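PDB 5C2V: hydrazine synthase subunit alpha from Candidatus Kuenenia stuttgartiensis, which condenses hydroxylamine with ammonia to give hydrazine, the second half-reaction of the hydrazine synthase complex, which makes hydrazine from nitric oxide and ammonium. Local coordinates for residues Ser351-Trp362 with Lys373-Gln384. Residues are numbered along the deposited sequence; the frame is centred on the assembly and turned at random.
Sequences SYAERGDFGIYW and KVYDDPNWNDHQ. With CA (calcium ion), chain B.
D357 and D376 both hold CG anti to the backbone nitrogen (chi1 -168° and -175°), which brings their carboxylates together at one calcium ion, D357 OD2 3.0 Å from D376 OD2 and the two planes 35° apart. The site lies in the N-terminal domain with its six-bladed beta-propeller, where the 374-380 loop is a blade-to-blade connection: it leaves the sheet of strands 348-353 and 359-364 and enters strand 381-387, outermost in the sheet begun by strand 31-37, consistent with the ring closure of a propeller. It is a worked example of how a cation can tie such a connection: F358 O approaches calcium to 2.4 Å, D376 OD2 and D382 OD2 supply carboxylate oxygens, and D377 O and W380 O come from the first and last residues of a type I turn. F358 O does double duty, also accepting the D382 N-H from above its carbonyl plane. D357 stays in the second shell, both its oxygens 3.2 Å from calcium, whose charge would probably favour gathering these acidic groups. Where the loop begins, V374 and Y375 both face I360 in a classic beta bulge, with V374 N bonded to I360 O at 2.8 Å and I360 N to Y375 O. V374 sets CB against I360 CG2 and lays CG2 over one face of the five-membered ring of W362, a CH-pi contact. N381 OD1, weakly bonded by F358 N, lies in plane at the edge of the F358 ring. Farther along strand 381-387, S351 OG donates to D382 O at 2.7 Å.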
ATOM      1  N   SER D 351       5.547 -30.205  -6.922  1.00 64.45           N
ATOM      2  CA  SER D 351       6.076 -30.655  -5.645  1.00 69.99           C
ATOM      3  C   SER D 351       5.213 -30.070  -4.538  1.00 63.82           C
ATOM      4  O   SER D 351       5.009 -28.861  -4.468  1.00 60.06           O
ATOM      5  CB  SER D 351       7.538 -30.253  -5.473  1.00 64.14           C
ATOM      6  OG  SER D 351       8.024 -30.656  -4.205  1.00 72.52           O
ATOM      7  N   TYR D 352       4.702 -30.938  -3.677  1.00 60.52           N
ATOM      8  CA  TYR D 352       3.671 -30.549  -2.733  1.00 61.98           C
ATOM      9  C   TYR D 352       3.923 -31.128  -1.351  1.00 61.17           C
ATOM     10  O   TYR D 352       4.209 -32.319  -1.204  1.00 72.35           O
ATOM     11  CB  TYR D 352       2.305 -30.993  -3.260  1.00 60.69           C
ATOM     12  CG  TYR D 352       1.155 -30.856  -2.288  1.00 64.44           C
ATOM     13  CD1 TYR D 352       0.654 -29.609  -1.944  1.00 71.04           C
ATOM     14  CD2 TYR D 352       0.550 -31.980  -1.739  1.00 67.00           C
ATOM     15  CE1 TYR D 352      -0.406 -29.482  -1.067  1.00 61.86           C
ATOM     16  CE2 TYR D 352      -0.510 -31.863  -0.863  1.00 62.20           C
ATOM     17  CZ  TYR D 352      -0.984 -30.613  -0.531  1.00 58.14           C
ATOM     18  OH  TYR D 352      -2.039 -30.491   0.343  1.00 76.64           O
ATOM     19  N   ALA D 353       3.846 -30.271  -0.340  1.00 74.33           N
ATOM     20  CA  ALA D 353       3.825 -30.740   1.034  1.00 58.44           C
ATOM     21  C   ALA D 353       2.529 -30.292   1.688  1.00 57.99           C
ATOM     22  O   ALA D 353       2.351 -29.110   1.985  1.00 63.70           O
ATOM     23  CB  ALA D 353       5.023 -30.213   1.799  1.00 63.90           C
ATOM     24  N   GLU D 354       1.624 -31.241   1.904  1.00 69.86           N
ATOM     25  CA  GLU D 354       0.367 -30.963   2.582  1.00 55.77           C
ATOM     26  C   GLU D 354       0.623 -30.444   3.981  1.00 77.97           C
ATOM     27  O   GLU D 354       0.465 -29.260   4.277  1.00 70.81           O
ATOM     28  CB  GLU D 354      -0.492 -32.229   2.642  1.00 53.87           C
ATOM     29  CG  GLU D 354      -1.890 -32.031   3.198  1.00 51.27           C
ATOM     30  CD  GLU D 354      -2.661 -33.334   3.292  1.00 60.02           C
ATOM     31  OE1 GLU D 354      -2.047 -34.401   3.083  1.00 74.79           O
ATOM     32  OE2 GLU D 354      -3.878 -33.293   3.567  1.00 65.22           O
ATOM     33  N   ARG D 355       1.031 -31.370   4.835  1.00 79.70           N
ATOM     34  CA  ARG D 355       1.433 -31.067   6.194  1.00 68.39           C
ATOM     35  C   ARG D 355       2.941 -30.970   6.351  1.00 72.10           C
ATOM     36  O   ARG D 355       3.437 -31.092   7.455  1.00 81.17           O
ATOM     37  CB  ARG D 355       0.821 -32.058   7.176  1.00 73.36           C
ATOM     38  CG  ARG D 355      -0.566 -31.586   7.596  1.00 76.31           C
ATOM     39  CD  ARG D 355      -0.554 -30.067   7.815  1.00 72.88           C
ATOM     40  NE  ARG D 355      -1.882 -29.457   7.795  1.00 66.93           N
ATOM     41  CZ  ARG D 355      -2.319 -28.662   6.821  1.00 66.87           C
ATOM     42  NH1 ARG D 355      -1.536 -28.388   5.786  1.00 68.69           N
ATOM     43  NH2 ARG D 355      -3.537 -28.142   6.879  1.00 67.61           N
ATOM     44  N   GLY D 356       3.667 -30.837   5.245  1.00 86.35           N
ATOM     45  CA  GLY D 356       5.088 -30.543   5.320  1.00 80.27           C
ATOM     46  C   GLY D 356       6.132 -31.529   4.828  1.00 85.65           C
ATOM     47  O   GLY D 356       7.324 -31.216   4.842  1.00 75.10           O
ATOM     48  N   ASP D 357       5.717 -32.717   4.407  1.00 90.18           N
ATOM     49  CA  ASP D 357       6.628 -33.582   3.666  1.00 92.41           C
ATOM     50  C   ASP D 357       6.432 -33.365   2.166  1.00 72.57           C
ATOM     51  O   ASP D 357       5.389 -33.713   1.615  1.00 75.18           O
ATOM     52  CB  ASP D 357       6.411 -35.051   4.027  1.00 88.40           C
ATOM     53  CG  ASP D 357       7.524 -35.944   3.513  1.00 80.06           C
ATOM     54  OD1 ASP D 357       8.694 -35.508   3.532  1.00 82.07           O
ATOM     55  OD2 ASP D 357       7.228 -37.079   3.085  1.00 84.92           O
ATOM     56  N   PHE D 358       7.436 -32.785   1.515  1.00 58.39           N
ATOM     57  CA  PHE D 358       7.358 -32.501   0.083  1.00 83.85           C
ATOM     58  C   PHE D 358       7.483 -33.767  -0.755  1.00 81.98           C
ATOM     59  O   PHE D 358       8.357 -34.601  -0.511  1.00 75.39           O
ATOM     60  CB  PHE D 358       8.441 -31.500  -0.334  1.00 76.46           C
ATOM     61  CG  PHE D 358       8.069 -30.063  -0.093  1.00 89.93           C
ATOM     62  CD1 PHE D 358       7.127 -29.436  -0.894  1.00 79.14           C
ATOM     63  CD2 PHE D 358       8.673 -29.334   0.919  1.00 87.46           C
ATOM     64  CE1 PHE D 358       6.783 -28.114  -0.679  1.00 71.03           C
ATOM     65  CE2 PHE D 358       8.334 -28.011   1.137  1.00 76.01           C
ATOM     66  CZ  PHE D 358       7.389 -27.400   0.336  1.00 76.79           C
ATOM     67  N   GLY D 359       6.612 -33.897  -1.750  1.00 81.23           N
ATOM     68  CA  GLY D 359       6.632 -35.045  -2.640  1.00 77.46           C
ATOM     69  C   GLY D 359       6.173 -34.679  -4.037  1.00 74.56           C
ATOM     70  O   GLY D 359       5.707 -33.568  -4.269  1.00 74.34           O
ATOM     71  N   ILE D 360       6.307 -35.610  -4.976  1.00 80.02           N
ATOM     72  CA  ILE D 360       5.898 -35.356  -6.353  1.00 71.71           C
ATOM     73  C   ILE D 360       4.460 -35.811  -6.589  1.00 67.80           C
ATOM     74  O   ILE D 360       4.100 -36.945  -6.277  1.00 70.99           O
ATOM     75  CB  ILE D 360       6.829 -36.059  -7.356  1.00 57.19           C
ATOM     76  CG1 ILE D 360       8.287 -35.683  -7.078  1.00 67.78           C
ATOM     77  CG2 ILE D 360       6.445 -35.701  -8.782  1.00 58.14           C
ATOM     78  CD1 ILE D 360       8.558 -34.196  -7.152  1.00 54.58           C
ATOM     79  N   TYR D 361       3.641 -34.915  -7.135  1.00 64.45           N
ATOM     80  CA  TYR D 361       2.224 -35.197  -7.346  1.00 70.08           C
ATOM     81  C   TYR D 361       1.737 -34.708  -8.708  1.00 70.46           C
ATOM     82  O   TYR D 361       2.220 -33.699  -9.228  1.00 61.03           O
ATOM     83  CB  TYR D 361       1.377 -34.548  -6.245  1.00 84.37           C
ATOM     84  CG  TYR D 361       1.681 -35.027  -4.842  1.00 80.48           C
ATOM     85  CD1 TYR D 361       2.716 -34.469  -4.103  1.00 64.92           C
ATOM     86  CD2 TYR D 361       0.920 -36.026  -4.250  1.00 69.34           C
ATOM     87  CE1 TYR D 361       2.994 -34.902  -2.820  1.00 63.61           C
ATOM     88  CE2 TYR D 361       1.190 -36.466  -2.966  1.00 67.36           C
ATOM     89  CZ  TYR D 361       2.228 -35.899  -2.256  1.00 68.39           C
ATOM     90  OH  TYR D 361       2.501 -36.332  -0.979  1.00 73.20           O
ATOM     91  N   TRP D 362       0.777 -35.430  -9.278  1.00 76.32           N
ATOM     92  CA  TRP D 362       0.063 -34.960 -10.460  1.00 83.21           C
ATOM     93  C   TRP D 362      -0.917 -33.874 -10.047  1.00 85.54           C
ATOM     94  O   TRP D 362      -1.701 -34.070  -9.125  1.00 84.29           O
ATOM     95  CB  TRP D 362      -0.681 -36.106 -11.152  1.00 87.56           C
ATOM     96  CG  TRP D 362       0.203 -37.036 -11.915  1.00 84.27           C
ATOM     97  CD1 TRP D 362       0.479 -38.337 -11.617  1.00 78.36           C
ATOM     98  CD2 TRP D 362       0.931 -36.735 -13.112  1.00 81.35           C
ATOM     99  NE1 TRP D 362       1.334 -38.867 -12.553  1.00 92.95           N
ATOM    100  CE2 TRP D 362       1.627 -37.902 -13.482  1.00 77.98           C
ATOM    101  CE3 TRP D 362       1.061 -35.591 -13.905  1.00 79.48           C
ATOM    102  CZ2 TRP D 362       2.441 -37.959 -14.611  1.00 84.74           C
ATOM    103  CZ3 TRP D 362       1.870 -35.650 -15.025  1.00 81.48           C
ATOM    104  CH2 TRP D 362       2.549 -36.825 -15.367  1.00 82.24           C
ATOM    105  N   LYS D 373      -0.659 -39.189  -5.934  1.00 80.52           N
ATOM    106  CA  LYS D 373       0.764 -39.238  -5.608  1.00 72.33           C
ATOM    107  C   LYS D 373       1.590 -39.919  -6.695  1.00 79.21           C
ATOM    108  O   LYS D 373       1.174 -40.927  -7.266  1.00 61.42           O
ATOM    109  CB  LYS D 373       0.973 -39.964  -4.275  1.00 75.80           C
ATOM    110  CG  LYS D 373       2.423 -40.032  -3.819  1.00 70.37           C
ATOM    111  CD  LYS D 373       2.588 -40.948  -2.617  1.00 75.16           C
ATOM    112  CE  LYS D 373       2.213 -42.382  -2.958  1.00 79.33           C
ATOM    113  NZ  LYS D 373       2.387 -43.294  -1.794  1.00 81.59           N
ATOM    114  N   VAL D 374       2.762 -39.361  -6.978  1.00 75.48           N
ATOM    115  CA  VAL D 374       3.716 -40.010  -7.869  1.00 85.83           C
ATOM    116  C   VAL D 374       4.744 -40.767  -7.037  1.00 83.18           C
ATOM    117  O   VAL D 374       4.725 -41.996  -6.975  1.00 75.00           O
ATOM    118  CB  VAL D 374       4.429 -38.995  -8.784  1.00 82.98           C
ATOM    119  CG1 VAL D 374       5.414 -39.705  -9.701  1.00 85.38           C
ATOM    120  CG2 VAL D 374       3.413 -38.203  -9.593  1.00 71.14           C
ATOM    121  N   TYR D 375       5.645 -40.025  -6.401  1.00 78.55           N
ATOM    122  CA  TYR D 375       6.588 -40.606  -5.453  1.00 83.58           C
ATOM    123  C   TYR D 375       6.782 -39.686  -4.251  1.00 89.81           C
ATOM    124  O   TYR D 375       7.179 -38.531  -4.406  1.00 84.83           O
ATOM    125  CB  TYR D 375       7.928 -40.883  -6.138  1.00 85.41           C
ATOM    126  CG  TYR D 375       8.957 -41.549  -5.252  1.00 88.40           C
ATOM    127  CD1 TYR D 375       8.911 -42.916  -5.006  1.00 72.88           C
ATOM    128  CD2 TYR D 375       9.981 -40.813  -4.669  1.00 82.18           C
ATOM    129  CE1 TYR D 375       9.852 -43.529  -4.200  1.00 76.85           C
ATOM    130  CE2 TYR D 375      10.927 -41.418  -3.862  1.00 83.61           C
ATOM    131  CZ  TYR D 375      10.857 -42.776  -3.631  1.00 91.04           C
ATOM    132  OH  TYR D 375      11.796 -43.382  -2.827  1.00 91.07           O
ATOM    133  N   ASP D 376       6.504 -40.194  -3.054  1.00 89.28           N
ATOM    134  CA  ASP D 376       6.785 -39.436  -1.840  1.00 81.21           C
ATOM    135  C   ASP D 376       7.553 -40.279  -0.828  1.00 79.67           C
ATOM    136  O   ASP D 376       7.025 -41.243  -0.274  1.00 67.67           O
ATOM    137  CB  ASP D 376       5.489 -38.913  -1.216  1.00 88.27           C
ATOM    138  CG  ASP D 376       5.740 -38.008  -0.020  1.00 75.88           C
ATOM    139  OD1 ASP D 376       4.816 -37.843   0.804  1.00 70.95           O
ATOM    140  OD2 ASP D 376       6.859 -37.464   0.098  1.00 66.98           O
ATOM    141  N   ASP D 377       8.800 -39.895  -0.586  1.00 71.98           N
ATOM    142  CA  ASP D 377       9.627 -40.533   0.428  1.00 79.07           C
ATOM    143  C   ASP D 377       9.526 -39.702   1.698  1.00 86.38           C
ATOM    144  O   ASP D 377       9.737 -38.495   1.658  1.00 67.22           O
ATOM    145  CB  ASP D 377      11.081 -40.643  -0.048  1.00 74.39           C
ATOM    146  CG  ASP D 377      11.923 -41.569   0.819  1.00 76.00           C
ATOM    147  OD1 ASP D 377      11.598 -41.761   2.008  1.00 88.44           O
ATOM    148  OD2 ASP D 377      12.926 -42.107   0.304  1.00 79.86           O
ATOM    149  N   PRO D 378       9.172 -40.338   2.824  1.00 86.30           N
ATOM    150  CA  PRO D 378       9.105 -39.631   4.108  1.00 71.45           C
ATOM    151  C   PRO D 378      10.457 -39.082   4.571  1.00 72.68           C
ATOM    152  O   PRO D 378      10.492 -38.196   5.424  1.00 77.30           O
ATOM    153  CB  PRO D 378       8.601 -40.708   5.072  1.00 78.48           C
ATOM    154  CG  PRO D 378       7.841 -41.655   4.208  1.00 79.45           C
ATOM    155  CD  PRO D 378       8.594 -41.690   2.910  1.00 87.85           C
ATOM    156  N   ASN D 379      11.548 -39.602   4.016  1.00 60.16           N
ATOM    157  CA  ASN D 379      12.885 -39.186   4.427  1.00 62.35           C
ATOM    158  C   ASN D 379      13.493 -38.095   3.547  1.00 60.21           C
ATOM    159  O   ASN D 379      14.603 -37.631   3.809  1.00 62.01           O
ATOM    160  CB  ASN D 379      13.826 -40.393   4.454  1.00 66.65           C
ATOM    161  CG  ASN D 379      13.412 -41.433   5.475  1.00 69.99           C
ATOM    162  OD1 ASN D 379      12.238 -41.536   5.833  1.00 71.43           O
ATOM    163  ND2 ASN D 379      14.376 -42.211   5.951  1.00 87.46           N
ATOM    164  N   TRP D 380      12.771 -37.685   2.509  1.00 71.34           N
ATOM    165  CA  TRP D 380      13.296 -36.696   1.572  1.00 64.36           C
ATOM    166  C   TRP D 380      12.269 -35.646   1.157  1.00 67.22           C
ATOM    167  O   TRP D 380      11.090 -35.943   0.970  1.00 53.01           O
ATOM    168  CB  TRP D 380      13.830 -37.384   0.309  1.00 77.27           C
ATOM    169  CG  TRP D 380      14.974 -38.326   0.537  1.00 70.03           C
ATOM    170  CD1 TRP D 380      14.895 -39.663   0.799  1.00 59.85           C
ATOM    171  CD2 TRP D 380      16.371 -38.007   0.499  1.00 48.81           C
ATOM    172  NE1 TRP D 380      16.153 -40.194   0.936  1.00 59.44           N
ATOM    173  CE2 TRP D 380      17.078 -39.199   0.757  1.00 50.13           C
ATOM    174  CE3 TRP D 380      17.092 -36.830   0.278  1.00 58.83           C
ATOM    175  CZ2 TRP D 380      18.469 -39.246   0.801  1.00 59.97           C
ATOM    176  CZ3 TRP D 380      18.474 -36.879   0.321  1.00 60.78           C
ATOM    177  CH2 TRP D 380      19.148 -38.080   0.580  1.00 61.66           C
ATOM    178  N   ASN D 381      12.727 -34.413   0.994  1.00 68.43           N
ATOM    179  CA  ASN D 381      11.930 -33.433   0.285  1.00 74.39           C
ATOM    180  C   ASN D 381      12.085 -33.726  -1.193  1.00 73.43           C
ATOM    181  O   ASN D 381      13.187 -33.655  -1.742  1.00 70.52           O
ATOM    182  CB  ASN D 381      12.368 -32.005   0.609  1.00 73.63           C
ATOM    183  CG  ASN D 381      11.697 -31.454   1.850  1.00 71.10           C
ATOM    184  OD1 ASN D 381      10.589 -31.860   2.203  1.00 64.90           O
ATOM    185  ND2 ASN D 381      12.364 -30.520   2.519  1.00 62.85           N
ATOM    186  N   ASP D 382      10.973 -34.065  -1.832  1.00 78.00           N
ATOM    187  CA  ASP D 382      10.991 -34.480  -3.222  1.00 71.97           C
ATOM    188  C   ASP D 382      10.451 -33.349  -4.079  1.00 68.29           C
ATOM    189  O   ASP D 382       9.253 -33.066  -4.063  1.00 59.06           O
ATOM    190  CB  ASP D 382      10.167 -35.759  -3.405  1.00 63.33           C
ATOM    191  CG  ASP D 382      10.575 -36.858  -2.434  1.00 65.85           C
ATOM    192  OD1 ASP D 382      11.775 -37.200  -2.397  1.00 81.51           O
ATOM    193  OD2 ASP D 382       9.705 -37.370  -1.693  1.00 66.74           O
ATOM    194  N   HIS D 383      11.338 -32.698  -4.827  1.00 62.74           N
ATOM    195  CA  HIS D 383      10.939 -31.523  -5.588  1.00 70.91           C
ATOM    196  C   HIS D 383      11.692 -31.410  -6.907  1.00 72.99           C
ATOM    197  O   HIS D 383      12.507 -32.268  -7.242  1.00 70.60           O
ATOM    198  CB  HIS D 383      11.141 -30.253  -4.753  1.00 54.71           C
ATOM    199  CG  HIS D 383      12.575 -29.885  -4.537  1.00 62.09           C
ATOM    200  ND1 HIS D 383      13.459 -30.693  -3.852  1.00 72.90           N
ATOM    201  CD2 HIS D 383      13.277 -28.786  -4.901  1.00 59.61           C
ATOM    202  CE1 HIS D 383      14.644 -30.110  -3.813  1.00 64.34           C
ATOM    203  NE2 HIS D 383      14.560 -28.952  -4.443  1.00 59.16           N
ATOM    204  N   GLN D 384      11.403 -30.342  -7.644  1.00 66.97           N
ATOM    205  CA  GLN D 384      11.945 -30.121  -8.985  1.00 68.35           C
ATOM    206  C   GLN D 384      11.720 -31.300  -9.935  1.00 71.45           C
ATOM    207  O   GLN D 384      12.679 -31.834 -10.490  1.00 70.32           O
ATOM    208  CB  GLN D 384      13.442 -29.809  -8.904  1.00 53.97           C
ATOM    209  CG  GLN D 384      13.766 -28.450  -8.311  1.00 43.37           C
ATOM    210  CD  GLN D 384      15.258 -28.200  -8.215  1.00 65.16           C
ATOM    211  OE1 GLN D 384      16.052 -29.136  -8.123  1.00 76.88           O
ATOM    212  NE2 GLN D 384      15.648 -26.930  -8.238  1.00 47.91           N
TER
HETATM  213 CA    CA B 903       9.030 -36.609   0.527  1.00 65.94          CA